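Local coordinates for protein lectin (PDB 2EIG) that probably binds L-fucosyl sugars as a four-chain legume seed lectin, each chain carrying calcium and manganese ions beside its presumed carbohydrate site, at residues 37-43 with 204-210; 67-72 with 153-158; 76-82 with 211-216; 58-62 with 190-194. All coordinates share one frame; numbering follows the deposited sequence.

Overall arrangement
Three of the four contacts cluster at one end of the legume lectin sandwich. The centres of interactions 1 and 3 are about 9 Å apart, and those of interactions 2 and 3 about 11 Å. Interaction 3 joins the two sheets: Asp80 and Gly81 pair with Thr207 of interaction 1, while Glu214 and Arg215 meet Arg153 and Ser71 of interaction 2. This cluster approaches the metal site, with the side chain of Asp80 about 4 Å from the calcium ion and that of Thr207 about 8 Å. Interaction 4 sits across the chain's centre, about 27 to 32 Å from the other three centre to centre, yet shares strand 61-72 with interaction 2.

Interaction 1 of 4, residues 37-43 with 204-210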
loop_
_atom_site.group_PDB
_atom_site.type_symbol
_atom_site.label_atom_id
_atom_site.label_comp_id
_atom_site.label_asym_id
_atom_site.label_seq_id
_atom_site.Cartn_x
_atom_site.Cartn_y
_atom_site.Cartn_z
ATOM N N ASN A 37 25.801 1.204 32.236
ATOM C CA ASN A 37 26.491 1.357 30.945
ATOM C C ASN A 37 25.692 0.695 29.785
ATOM O O ASN A 37 24.496 0.959 29.695
ATOM C CB ASN A 37 28.052 1.178 31.040
ATOM C CG ASN A 37 28.615 -0.088 30.352
ATOM O OD1 ASN A 37 29.442 0.010 29.420
ATOM N ND2 ASN A 37 28.250 -1.278 30.883
ATOM N N ARG A 38 26.313 -0.098 28.912
ATOM C CA ARG A 38 25.625 -0.690 27.781
ATOM C C ARG A 38 24.633 -1.716 28.274
ATOM O O ARG A 38 24.954 -2.628 29.061
ATOM C CB ARG A 38 26.607 -1.402 26.846
ATOM C CG ARG A 38 27.675 -0.469 26.269
ATOM C CD ARG A 38 28.690 -1.235 25.494
ATOM N NE ARG A 38 29.654 -0.317 24.886
ATOM C CZ ARG A 38 30.756 -0.690 24.238
ATOM N NH1 ARG A 38 31.053 -1.980 24.107
ATOM N NH2 ARG A 38 31.564 0.237 23.694
ATOM N N THR A 39 23.405 -1.589 27.820
ATOM C CA THR A 39 22.465 -2.632 28.131
ATOM C C THR A 39 21.796 -3.097 26.860
ATOM O O THR A 39 21.702 -2.377 25.904
ATOM C CB THR A 39 21.383 -2.186 29.162
ATOM O OG1 THR A 39 20.628 -1.105 28.593
ATOM C CG2 THR A 39 22.035 -1.778 30.498
ATOM N N THR A 40 21.351 -4.335 26.897
ATOM C CA THR A 40 20.408 -4.848 25.939
ATOM C C THR A 40 19.366 -5.557 26.745
ATOM O O THR A 40 19.710 -6.314 27.638
ATOM C CB THR A 40 21.053 -5.855 24.987
ATOM O OG1 THR A 40 22.179 -5.218 24.379
ATOM C CG2 THR A 40 20.034 -6.332 23.918
ATOM N N SER A 41 18.107 -5.331 26.378
ATOM C CA SER A 41 16.944 -5.888 27.034
ATOM C C SER A 41 15.946 -6.344 25.997
ATOM O O SER A 41 15.605 -5.577 25.083
ATOM C CB SER A 41 16.233 -4.755 27.816
ATOM O OG SER A 41 17.115 -4.213 28.783
ATOM N N HIS A 42 15.428 -7.548 26.205
ATOM C CA HIS A 42 14.312 -8.111 25.481
ATOM C C HIS A 42 13.225 -8.431 26.485
ATOM O O HIS A 42 13.513 -8.883 27.571
ATOM C CB HIS A 42 14.747 -9.405 24.820
ATOM C CG HIS A 42 15.413 -9.186 23.507
ATOM N ND1 HIS A 42 15.411 -10.133 22.508
ATOM C CD2 HIS A 42 15.993 -8.082 22.990
ATOM C CE1 HIS A 42 16.024 -9.634 21.447
ATOM N NE2 HIS A 42 16.379 -8.388 21.712
ATOM N N ALA A 43 11.987 -8.163 26.126
ATOM C CA ALA A 43 10.843 -8.578 26.935
ATOM C C ALA A 43 9.842 -9.080 25.911
ATOM O O ALA A 43 9.296 -8.297 25.097
ATOM C CB ALA A 43 10.268 -7.408 27.730
ATOM N N PHE A 204 9.519 -6.557 22.910
ATOM C CA PHE A 204 10.291 -5.331 22.860
ATOM C C PHE A 204 11.747 -5.639 22.996
ATOM O O PHE A 204 12.128 -6.596 23.658
ATOM C CB PHE A 204 9.884 -4.392 24.003
ATOM C CG PHE A 204 8.435 -4.062 24.013
ATOM C CD1 PHE A 204 7.547 -4.808 24.811
ATOM C CD2 PHE A 204 7.933 -2.998 23.231
ATOM C CE1 PHE A 204 6.193 -4.495 24.821
ATOM C CE2 PHE A 204 6.553 -2.689 23.248
ATOM C CZ PHE A 204 5.695 -3.451 24.059
ATOM N N SER A 205 12.551 -4.801 22.356
ATOM C CA SER A 205 13.961 -4.820 22.527
ATOM C C SER A 205 14.409 -3.389 22.733
ATOM O O SER A 205 13.891 -2.463 22.097
ATOM C CB SER A 205 14.631 -5.409 21.275
ATOM O OG SER A 205 16.011 -5.340 21.428
ATOM N N ALA A 206 15.388 -3.217 23.605
ATOM C CA ALA A 206 15.910 -1.888 23.908
ATOM C C ALA A 206 17.375 -1.966 24.248
ATOM O O ALA A 206 17.821 -2.946 24.792
ATOM C CB ALA A 206 15.125 -1.269 25.061
ATOM N N THR A 207 18.145 -0.937 23.899
ATOM C CA THR A 207 19.551 -0.912 24.195
ATOM C C THR A 207 19.925 0.491 24.651
ATOM O O THR A 207 19.239 1.457 24.374
ATOM C CB THR A 207 20.455 -1.189 22.945
ATOM O OG1 THR A 207 20.012 -0.332 21.879
ATOM C CG2 THR A 207 20.399 -2.643 22.537
ATOM N N THR A 208 21.038 0.555 25.359
ATOM C CA THR A 208 21.650 1.810 25.769
ATOM C C THR A 208 23.140 1.552 25.530
ATOM O O THR A 208 23.579 0.432 25.310
ATOM C CB THR A 208 21.395 2.124 27.245
ATOM O OG1 THR A 208 21.899 1.045 28.036
ATOM C CG2 THR A 208 19.874 2.328 27.540
ATOM N N TRP A 209 23.901 2.615 25.564
ATOM C CA TRP A 209 25.275 2.542 25.147
ATOM C C TRP A 209 26.134 3.049 26.332
ATOM O O TRP A 209 25.775 2.864 27.509
ATOM C CB TRP A 209 25.449 3.353 23.848
ATOM C CG TRP A 209 26.735 3.161 23.156
ATOM C CD1 TRP A 209 27.652 4.127 22.854
ATOM C CD2 TRP A 209 27.284 1.925 22.690
ATOM N NE1 TRP A 209 28.736 3.572 22.248
ATOM C CE2 TRP A 209 28.541 2.220 22.124
ATOM C CE3 TRP A 209 26.824 0.596 22.675
ATOM C CZ2 TRP A 209 29.350 1.235 21.512
ATOM C CZ3 TRP A 209 27.655 -0.398 22.128
ATOM C CH2 TRP A 209 28.897 -0.065 21.540
ATOM N N ASN A 210 27.266 3.660 26.023
ATOM C CA ASN A 210 28.125 4.207 27.043
ATOM C C ASN A 210 29.046 5.140 26.288
ATOM O O ASN A 210 29.809 4.669 25.450
ATOM C CB ASN A 210 28.911 3.087 27.746
ATOM C CG ASN A 210 29.669 3.572 28.976
ATOM O OD1 ASN A 210 30.076 2.763 29.824
ATOM N ND2 ASN A 210 29.853 4.888 29.090
HETATM O O HOH W 1 31.687 2.621 24.932
HETATM O O HOH W 2 18.382 -2.275 27.605
HETATM O O HOH W 3 23.746 -1.942 23.967
#
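Arg38 lays its guanidinium flat over one face of the Trp209 six-membered ring, the planes 12° apart and Arg38 CZ 3.8 Å from the ring centroid, a cation-pi stack. Arg38 CD adds a CH-pi contact over that face, where a water also sits near the rim, accepting from Arg38 NH2 and donating to Asn210 O. The other flat groups are placed by neighbours: the Phe204 ring meets Trp221 and Phe66 edge-to-face, and the His42 ring meets Phe85 likewise while its NE2 bonds to Gly103 O. Along the contact, strands 39-43 and 204-208 run antiparallel at 171° in the seven-stranded sheet of the legume lectin sandwich. Hydrogen-bonded pairs at Thr39-Thr208, Ser41-Ala206 and Ala43-Phe204 tie them, the Ala206 N to Ser41 O bond measuring 2.8 Å. The side chains of these pairs share one face, on which Phe204, Ala206 and Thr208 touch strand 214-226; Thr40, His42, Ser205 and Thr207 occupy the reverse face. Thr39 OG1 and Thr208 OG1 hydrogen-bond at 2.6 Å, each hydroxyl set between its own backbone N and carbonyl carbon (chi1 62° for Thr39). A second water joins Thr39 OG1 at 2.7 Å to Ser41 OG at 2.6 Å and Ala206 O.

Interaction 2 of 4, residues 67-72 with 153-158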
loop_
_atom_site.group_PDB
_atom_site.type_symbol
_atom_site.label_atom_id
_atom_site.label_comp_id
_atom_site.label_asym_id
_atom_site.label_seq_id
_atom_site.Cartn_x
_atom_site.Cartn_y
_atom_site.Cartn_z
ATOM N N SER A 67 1.932 1.905 26.130
ATOM C CA SER A 67 2.306 3.195 26.673
ATOM C C SER A 67 3.694 3.025 27.182
ATOM O O SER A 67 3.986 2.026 27.838
ATOM C CB SER A 67 1.437 3.566 27.893
ATOM O OG SER A 67 0.208 4.032 27.388
ATOM N N PHE A 68 4.518 4.029 26.948
ATOM C CA PHE A 68 5.904 3.979 27.373
ATOM C C PHE A 68 6.421 5.404 27.558
ATOM O O PHE A 68 5.852 6.362 27.043
ATOM C CB PHE A 68 6.761 3.193 26.375
ATOM C CG PHE A 68 6.993 3.921 25.080
ATOM C CD1 PHE A 68 8.162 4.693 24.900
ATOM C CD2 PHE A 68 6.057 3.849 24.053
ATOM C CE1 PHE A 68 8.378 5.406 23.701
ATOM C CE2 PHE A 68 6.257 4.555 22.793
ATOM C CZ PHE A 68 7.435 5.330 22.653
ATOM N N ILE A 69 7.485 5.541 28.324
ATOM C CA ILE A 69 8.169 6.805 28.384
ATOM C C ILE A 69 9.685 6.498 28.268
ATOM O O ILE A 69 10.175 5.540 28.868
ATOM C CB ILE A 69 7.869 7.567 29.690
ATOM C CG1 ILE A 69 6.444 8.195 29.712
ATOM C CG2 ILE A 69 8.824 8.613 29.832
ATOM C CD1 ILE A 69 5.862 8.923 31.128
ATOM N N VAL A 70 10.402 7.312 27.491
ATOM C CA VAL A 70 11.868 7.325 27.513
ATOM C C VAL A 70 12.367 8.528 28.291
ATOM O O VAL A 70 11.807 9.630 28.183
ATOM C CB VAL A 70 12.515 7.228 26.078
ATOM C CG1 VAL A 70 11.933 6.002 25.338
ATOM C CG2 VAL A 70 12.294 8.505 25.252
ATOM N N SER A 71 13.387 8.303 29.115
ATOM C CA SER A 71 13.848 9.324 30.051
ATOM C C SER A 71 15.330 9.475 30.003
ATOM O O SER A 71 16.069 8.476 29.973
ATOM C CB SER A 71 13.417 8.995 31.478
ATOM O OG SER A 71 12.026 8.941 31.518
ATOM N N ASN A 72 15.754 10.737 30.021
ATOM C CA ASN A 72 17.188 11.083 30.119
ATOM C C ASN A 72 17.810 10.574 31.419
ATOM O O ASN A 72 17.134 10.445 32.406
ATOM C CB ASN A 72 17.376 12.607 30.082
ATOM C CG ASN A 72 17.030 13.210 28.757
ATOM O OD1 ASN A 72 16.636 12.513 27.828
ATOM N ND2 ASN A 72 17.153 14.553 28.666
ATOM N N ARG A 153 11.358 13.591 20.654
ATOM C CA ARG A 153 11.512 12.758 21.857
ATOM C C ARG A 153 11.514 13.725 23.053
ATOM O O ARG A 153 12.254 14.703 23.044
ATOM C CB ARG A 153 12.761 11.922 21.775
ATOM C CG ARG A 153 13.168 11.291 23.050
ATOM C CD ARG A 153 14.626 10.885 22.956
ATOM N NE ARG A 153 15.114 10.228 24.168
ATOM C CZ ARG A 153 15.501 10.867 25.274
ATOM N NH1 ARG A 153 15.414 12.180 25.375
ATOM N NH2 ARG A 153 15.956 10.188 26.303
ATOM N N VAL A 154 10.652 13.454 24.043
ATOM C CA VAL A 154 10.566 14.306 25.250
ATOM C C VAL A 154 10.830 13.400 26.432
ATOM O O VAL A 154 10.064 12.467 26.725
ATOM C CB VAL A 154 9.166 15.085 25.386
ATOM C CG1 VAL A 154 9.051 15.872 26.718
ATOM C CG2 VAL A 154 8.904 16.020 24.166
ATOM N N SER A 155 11.906 13.696 27.131
ATOM C CA SER A 155 12.265 12.943 28.328
ATOM C C SER A 155 11.147 12.841 29.353
ATOM O O SER A 155 10.615 13.852 29.819
ATOM C CB SER A 155 13.476 13.568 28.989
ATOM O OG SER A 155 13.886 12.780 30.071
ATOM N N GLY A 156 10.792 11.615 29.711
ATOM C CA GLY A 156 9.751 11.390 30.715
ATOM C C GLY A 156 8.350 11.546 30.213
ATOM O O GLY A 156 7.384 11.337 30.975
ATOM N N SER A 157 8.196 11.887 28.940
ATOM C CA SER A 157 6.862 12.160 28.388
ATOM C C SER A 157 6.181 10.887 27.937
ATOM O O SER A 157 6.791 10.055 27.290
ATOM C CB SER A 157 6.926 13.095 27.211
ATOM O OG SER A 157 5.607 13.444 26.800
ATOM N N LEU A 158 4.902 10.749 28.272
ATOM C CA LEU A 158 4.189 9.521 27.953
ATOM C C LEU A 158 3.909 9.490 26.477
ATOM O O LEU A 158 3.418 10.462 25.902
ATOM C CB LEU A 158 2.890 9.402 28.737
ATOM C CG LEU A 158 2.034 8.184 28.385
ATOM C CD1 LEU A 158 2.578 7.023 29.188
ATOM C CD2 LEU A 158 0.521 8.498 28.685
HETATM O O HOH W 4 9.184 9.812 26.251
#
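Asn72 OD1 is gripped end-on by both terminal nitrogens of Arg153, NH1 at 2.8 Å and NH2 at 2.9 Å. The amide and guanidinium planes lie only 12° apart, and the oxygen sits at the guanidinium edge close to its plane, so the amide is held with its carbonyl toward the arginine. Beside this pair, Ser155 OG accepts from Asn72 N at 2.8 Å in an almost straight bond (173° at the hydrogen). The serine reaches it because its OG points opposite its own backbone N, chi1 -175°. Next along the strand, Gly156 N donates to Val70 O at 2.7 Å, and Ser155 CA adds a CA-H...O contact to the same oxygen. Val70 CG2 packs against the aliphatic part of Arg153, 3.7 Å from its CG. At the far end, Leu158 CD1 touches Ser67 CB at 3.9 Å.

The second shell explains this arrangement. Residues 154-157 form a type II beta turn, closed by Ser157 N to Val154 O at 3.0 Å, with Gly156 at the third position at positive phi. A water accepts from Val70 N and lies near Val154 O and Ser157 O. The turn thus docks a loop, leading into strand 159-166, against strand 61-72 in the sheet of the sandwich that also holds strands 159-166 and 214-226. Arg153 NH2 also forms a salt bridge with Glu214, so the guanidinium's charge is probably balanced chiefly by that carboxylate, and Asn72, together with Glu214, probably helps hold the group in place.

Interaction 3 of 4, residues 76-82 with 211-216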
loop_
_atom_site.group_PDB
_atom_site.type_symbol
_atom_site.label_atom_id
_atom_site.label_comp_id
_atom_site.label_asym_id
_atom_site.label_seq_id
_atom_site.Cartn_x
_atom_site.Cartn_y
_atom_site.Cartn_z
ATOM N N TYR A 76 23.658 12.381 30.507
ATOM C CA TYR A 76 24.117 11.638 29.332
ATOM C C TYR A 76 23.235 11.938 28.120
ATOM O O TYR A 76 22.014 12.169 28.256
ATOM C CB TYR A 76 24.154 10.135 29.573
ATOM C CG TYR A 76 25.051 9.643 30.680
ATOM C CD1 TYR A 76 24.498 9.064 31.832
ATOM C CD2 TYR A 76 26.435 9.692 30.570
ATOM C CE1 TYR A 76 25.294 8.580 32.855
ATOM C CE2 TYR A 76 27.255 9.224 31.620
ATOM C CZ TYR A 76 26.674 8.652 32.749
ATOM O OH TYR A 76 27.460 8.152 33.777
ATOM N N PRO A 77 23.843 11.930 26.913
ATOM C CA PRO A 77 22.957 12.086 25.759
ATOM C C PRO A 77 22.111 10.777 25.547
ATOM O O PRO A 77 22.510 9.704 25.987
ATOM C CB PRO A 77 23.925 12.419 24.600
ATOM C CG PRO A 77 25.253 11.862 24.998
ATOM C CD PRO A 77 25.260 11.740 26.535
ATOM N N PRO A 78 20.910 10.892 24.958
ATOM C CA PRO A 78 20.108 9.658 24.852
ATOM C C PRO A 78 20.600 8.656 23.799
ATOM O O PRO A 78 21.030 9.050 22.679
ATOM C CB PRO A 78 18.716 10.147 24.449
ATOM C CG PRO A 78 18.867 11.534 23.987
ATOM C CD PRO A 78 20.240 12.058 24.362
ATOM N N THR A 79 20.496 7.376 24.160
ATOM C CA THR A 79 20.571 6.245 23.242
ATOM C C THR A 79 20.050 5.023 23.972
ATOM O O THR A 79 19.972 5.052 25.178
ATOM C CB THR A 79 21.984 5.961 22.649
ATOM O OG1 THR A 79 22.744 5.052 23.442
ATOM C CG2 THR A 79 22.746 7.204 22.416
ATOM N N ASP A 80 19.633 3.983 23.244
ATOM C CA ASP A 80 19.605 4.011 21.779
ATOM C C ASP A 80 18.203 3.918 21.238
ATOM O O ASP A 80 17.918 4.356 20.158
ATOM C CB ASP A 80 20.449 2.855 21.234
ATOM C CG ASP A 80 21.870 3.278 20.919
ATOM O OD1 ASP A 80 22.036 3.810 19.809
ATOM O OD2 ASP A 80 22.777 3.078 21.782
ATOM N N GLY A 81 17.329 3.257 21.961
ATOM C CA GLY A 81 15.943 3.264 21.573
ATOM C C GLY A 81 15.309 2.037 22.125
ATOM O O GLY A 81 15.986 1.238 22.747
ATOM N N VAL A 82 14.008 1.933 21.902
ATOM C CA VAL A 82 13.249 0.746 22.232
ATOM C C VAL A 82 12.409 0.425 20.979
ATOM O O VAL A 82 11.931 1.322 20.275
ATOM C CB VAL A 82 12.364 0.936 23.532
ATOM C CG1 VAL A 82 11.463 2.195 23.445
ATOM C CG2 VAL A 82 11.485 -0.339 23.831
ATOM N N PRO A 211 28.975 6.459 26.571
ATOM C CA PRO A 211 28.122 7.140 27.598
ATOM C C PRO A 211 26.613 7.248 27.353
ATOM O O PRO A 211 25.884 7.524 28.288
ATOM C CB PRO A 211 28.673 8.565 27.600
ATOM C CG PRO A 211 29.234 8.752 26.178
ATOM C CD PRO A 211 29.853 7.418 25.872
ATOM N N GLU A 212 26.157 7.110 26.106
ATOM C CA GLU A 212 24.806 7.503 25.729
ATOM C C GLU A 212 23.830 6.478 26.319
ATOM O O GLU A 212 24.082 5.301 26.282
ATOM C CB GLU A 212 24.651 7.527 24.197
ATOM C CG GLU A 212 25.295 8.687 23.403
ATOM C CD GLU A 212 26.683 8.401 22.982
ATOM O OE1 GLU A 212 27.315 7.482 23.531
ATOM O OE2 GLU A 212 27.153 9.106 22.073
ATOM N N ARG A 213 22.698 6.921 26.823
ATOM C CA ARG A 213 21.781 5.995 27.489
ATOM C C ARG A 213 20.532 6.733 27.844
ATOM O O ARG A 213 20.493 7.957 27.838
ATOM C CB ARG A 213 22.409 5.416 28.743
ATOM C CG ARG A 213 22.603 6.476 29.859
ATOM C CD ARG A 213 23.461 5.869 30.898
ATOM N NE ARG A 213 24.866 6.093 30.573
ATOM C CZ ARG A 213 25.866 5.452 31.167
ATOM N NH1 ARG A 213 25.574 4.503 32.045
ATOM N NH2 ARG A 213 27.139 5.738 30.861
ATOM N N GLU A 214 19.492 5.976 28.123
ATOM C CA GLU A 214 18.235 6.527 28.578
ATOM C C GLU A 214 17.431 5.368 29.207
ATOM O O GLU A 214 17.760 4.198 28.997
ATOM C CB GLU A 214 17.454 7.163 27.418
ATOM C CG GLU A 214 17.131 6.157 26.354
ATOM C CD GLU A 214 16.503 6.725 25.104
ATOM O OE1 GLU A 214 16.005 7.891 25.118
ATOM O OE2 GLU A 214 16.485 5.952 24.103
ATOM N N ARG A 215 16.398 5.698 29.974
ATOM C CA ARG A 215 15.419 4.701 30.375
ATOM C C ARG A 215 14.459 4.474 29.187
ATOM O O ARG A 215 14.210 5.411 28.398
ATOM C CB ARG A 215 14.628 5.197 31.593
ATOM C CG ARG A 215 15.475 5.492 32.892
ATOM C CD ARG A 215 14.624 5.514 34.171
ATOM N NE ARG A 215 13.904 4.243 34.326
ATOM C CZ ARG A 215 14.420 3.120 34.816
ATOM N NH1 ARG A 215 15.664 3.076 35.280
ATOM N NH2 ARG A 215 13.655 2.028 34.857
ATOM N N HIS A 216 13.935 3.250 29.070
ATOM C CA HIS A 216 12.745 2.943 28.259
ATOM C C HIS A 216 11.852 2.138 29.151
ATOM O O HIS A 216 12.139 1.004 29.445
ATOM C CB HIS A 216 13.077 2.118 27.014
ATOM C CG HIS A 216 14.344 2.535 26.351
ATOM N ND1 HIS A 216 15.545 1.933 26.636
ATOM C CD2 HIS A 216 14.622 3.527 25.464
ATOM C CE1 HIS A 216 16.508 2.501 25.925
ATOM N NE2 HIS A 216 15.977 3.449 25.187
HETATM O O HOH W 5 20.067 10.351 28.844
#
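Tyr76 and Arg213 meet at the outer end of this contact, and Val82 packs on His216 at the buried one. Inside, Gly81 O lies 3.3 Å above the plane of the His216 ring, toward its rim, without a hydrogen bond, while His216 CB sits 3.7 Å from Val82 CB. His216 NE2 donates to Glu214 OE2 at 2.8 Å, and ND1 bonds to Met30 O. The peptide before Asp80 is cis, a hallmark of legume lectins beside their calcium site, and Asp80 and Gly81 form a classic beta bulge against Thr207.

The outer half, by contrast, has Pro77 and Pro211 exposed, and a water lies close to Tyr76 O and Arg213 O. Arg213 CG stands between backbone N and carbonyl carbon (chi1 68°), and a bend at chi3 brings the guanidinium over one face of the Tyr76 ring, CZ 3.7 Å from the centroid and the planes 21° apart. Arg213 NE donates at 2.9 Å to Pro211 O, and NH1 to Pro34 O, holding it there. Arg213 N bonds to Pro77 O at 2.9 Å.

With both ring nitrogens bonded, His216 may well be protonated; the Glu214 carboxylate would then be shared between it and Arg153, its salt-bridge partner.

Interaction 4 of 4, residues 58-62 with 190-194; sequences NVASF and IDLKT
Val59 sits over the start of the short helix 192-195, spreading its two methyls across Leu192 and Lys193. The contact joins the beginning of strand 61-72, in one sheet of the legume lectin sandwich, to the helix that links strand 183-189 to strand 199-208. With chi1 at 180°, Val59 CG1 lies anti to its backbone nitrogen and comes 3.9 Å from Leu192 CB, while CG2, anti to the carbonyl carbon, rests 3.7 Å from Lys193 CB.

Leu192 carries its isobutyl group past the valine toward Phe62. Its CG stands opposite its own carbonyl carbon (chi1 -68°) and the chain is extended beyond, so CD1 arrives at the edge of the Phe62 ring, near the ring plane and 4.0 Å from CE2. Phe62 CG itself is set between backbone N and carbonyl carbon, and the ring also meets Phe223 of the same chain. Lys193 touches only through the base of its side chain, which runs extended to a bend at chi4 and a cation-pi contact with Trp52.

The helix start is set by Asp191, the N-cap, whose OD2 accepts from Lys193 N at 3.2 Å (139° at the hydrogen). Thr194 OG1 lies within bonding reach of Leu146 O of a neighbouring subunit, placing this helix at an interface. Between the valine and the phenylalanine, Ala60 O is buried without any polar partner, with Leu192 CD1 4.5 Å away.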
loop_
_atom_site.group_PDB
_atom_site.type_symbol
_atom_site.label_atom_id
_atom_site.label_comp_id
_atom_site.label_asym_id
_atom_site.label_seq_id
_atom_site.Cartn_x
_atom_site.Cartn_y
_atom_site.Cartn_z
ATOM N N ASN A 58 -2.982 -18.248 4.935
ATOM C CA ASN A 58 -3.489 -17.097 5.717
ATOM C C ASN A 58 -2.399 -16.461 6.578
ATOM O O ASN A 58 -1.582 -17.154 7.113
ATOM C CB ASN A 58 -4.683 -17.480 6.601
ATOM C CG ASN A 58 -5.982 -17.699 5.782
ATOM O OD1 ASN A 58 -6.883 -18.434 6.195
ATOM N ND2 ASN A 58 -6.062 -17.060 4.617
ATOM N N VAL A 59 -2.417 -15.130 6.686
ATOM C CA VAL A 59 -1.504 -14.384 7.547
ATOM C C VAL A 59 -2.329 -13.700 8.637
ATOM O O VAL A 59 -3.481 -13.270 8.384
ATOM C CB VAL A 59 -0.719 -13.367 6.741
ATOM C CG1 VAL A 59 0.251 -12.555 7.625
ATOM C CG2 VAL A 59 0.002 -14.075 5.564
ATOM N N ALA A 60 -1.774 -13.639 9.843
ATOM C CA ALA A 60 -2.457 -12.987 10.980
ATOM C C ALA A 60 -2.628 -11.474 10.805
ATOM O O ALA A 60 -1.775 -10.778 10.194
ATOM C CB ALA A 60 -1.709 -13.310 12.363
ATOM N N SER A 61 -3.739 -10.950 11.346
ATOM C CA SER A 61 -3.814 -9.522 11.603
ATOM C C SER A 61 -3.536 -9.313 13.060
ATOM O O SER A 61 -3.795 -10.185 13.904
ATOM C CB SER A 61 -5.204 -8.944 11.261
ATOM O OG SER A 61 -5.351 -8.931 9.865
ATOM N N PHE A 62 -3.007 -8.143 13.397
ATOM C CA PHE A 62 -2.927 -7.813 14.796
ATOM C C PHE A 62 -3.099 -6.334 15.024
ATOM O O PHE A 62 -2.971 -5.504 14.104
ATOM C CB PHE A 62 -1.657 -8.361 15.486
ATOM C CG PHE A 62 -0.335 -7.758 14.996
ATOM C CD1 PHE A 62 0.139 -6.549 15.509
ATOM C CD2 PHE A 62 0.440 -8.443 14.071
ATOM C CE1 PHE A 62 1.361 -5.999 15.076
ATOM C CE2 PHE A 62 1.654 -7.907 13.616
ATOM C CZ PHE A 62 2.114 -6.682 14.134
ATOM N N ILE A 190 4.165 -4.726 4.438
ATOM C CA ILE A 190 5.065 -5.839 4.802
ATOM C C ILE A 190 4.288 -7.145 4.714
ATOM O O ILE A 190 3.271 -7.304 5.417
ATOM C CB ILE A 190 5.622 -5.722 6.272
ATOM C CG1 ILE A 190 6.132 -4.335 6.566
ATOM C CG2 ILE A 190 6.720 -6.795 6.547
ATOM C CD1 ILE A 190 6.566 -4.112 8.013
ATOM N N ASP A 191 4.731 -8.078 3.880
ATOM C CA ASP A 191 4.169 -9.418 3.918
ATOM C C ASP A 191 4.860 -10.230 5.006
ATOM O O ASP A 191 5.980 -10.698 4.795
ATOM C CB ASP A 191 4.320 -10.136 2.562
ATOM C CG ASP A 191 3.333 -11.305 2.397
ATOM O OD1 ASP A 191 2.866 -11.510 1.245
ATOM O OD2 ASP A 191 3.004 -12.005 3.396
ATOM N N LEU A 192 4.201 -10.390 6.168
ATOM C CA LEU A 192 4.775 -11.136 7.295
ATOM C C LEU A 192 5.185 -12.523 6.897
ATOM O O LEU A 192 6.156 -13.046 7.401
ATOM C CB LEU A 192 3.808 -11.229 8.485
ATOM C CG LEU A 192 3.492 -9.957 9.237
ATOM C CD1 LEU A 192 2.669 -10.217 10.518
ATOM C CD2 LEU A 192 4.766 -9.132 9.526
ATOM N N LYS A 193 4.454 -13.127 5.970
ATOM C CA LYS A 193 4.740 -14.519 5.577
ATOM C C LYS A 193 5.956 -14.585 4.664
ATOM O O LYS A 193 6.532 -15.658 4.550
ATOM C CB LYS A 193 3.507 -15.184 4.939
ATOM C CG LYS A 193 3.610 -16.687 4.635
ATOM C CD LYS A 193 2.402 -17.203 3.830
ATOM C CE LYS A 193 2.559 -18.728 3.560
ATOM N NZ LYS A 193 2.296 -19.192 2.128
ATOM N N THR A 194 6.378 -13.472 4.034
ATOM C CA THR A 194 7.622 -13.503 3.225
ATOM C C THR A 194 8.834 -13.383 4.116
ATOM O O THR A 194 9.887 -13.978 3.871
ATOM C CB THR A 194 7.732 -12.435 2.074
ATOM O OG1 THR A 194 7.439 -11.120 2.556
ATOM C CG2 THR A 194 6.824 -12.740 0.835
#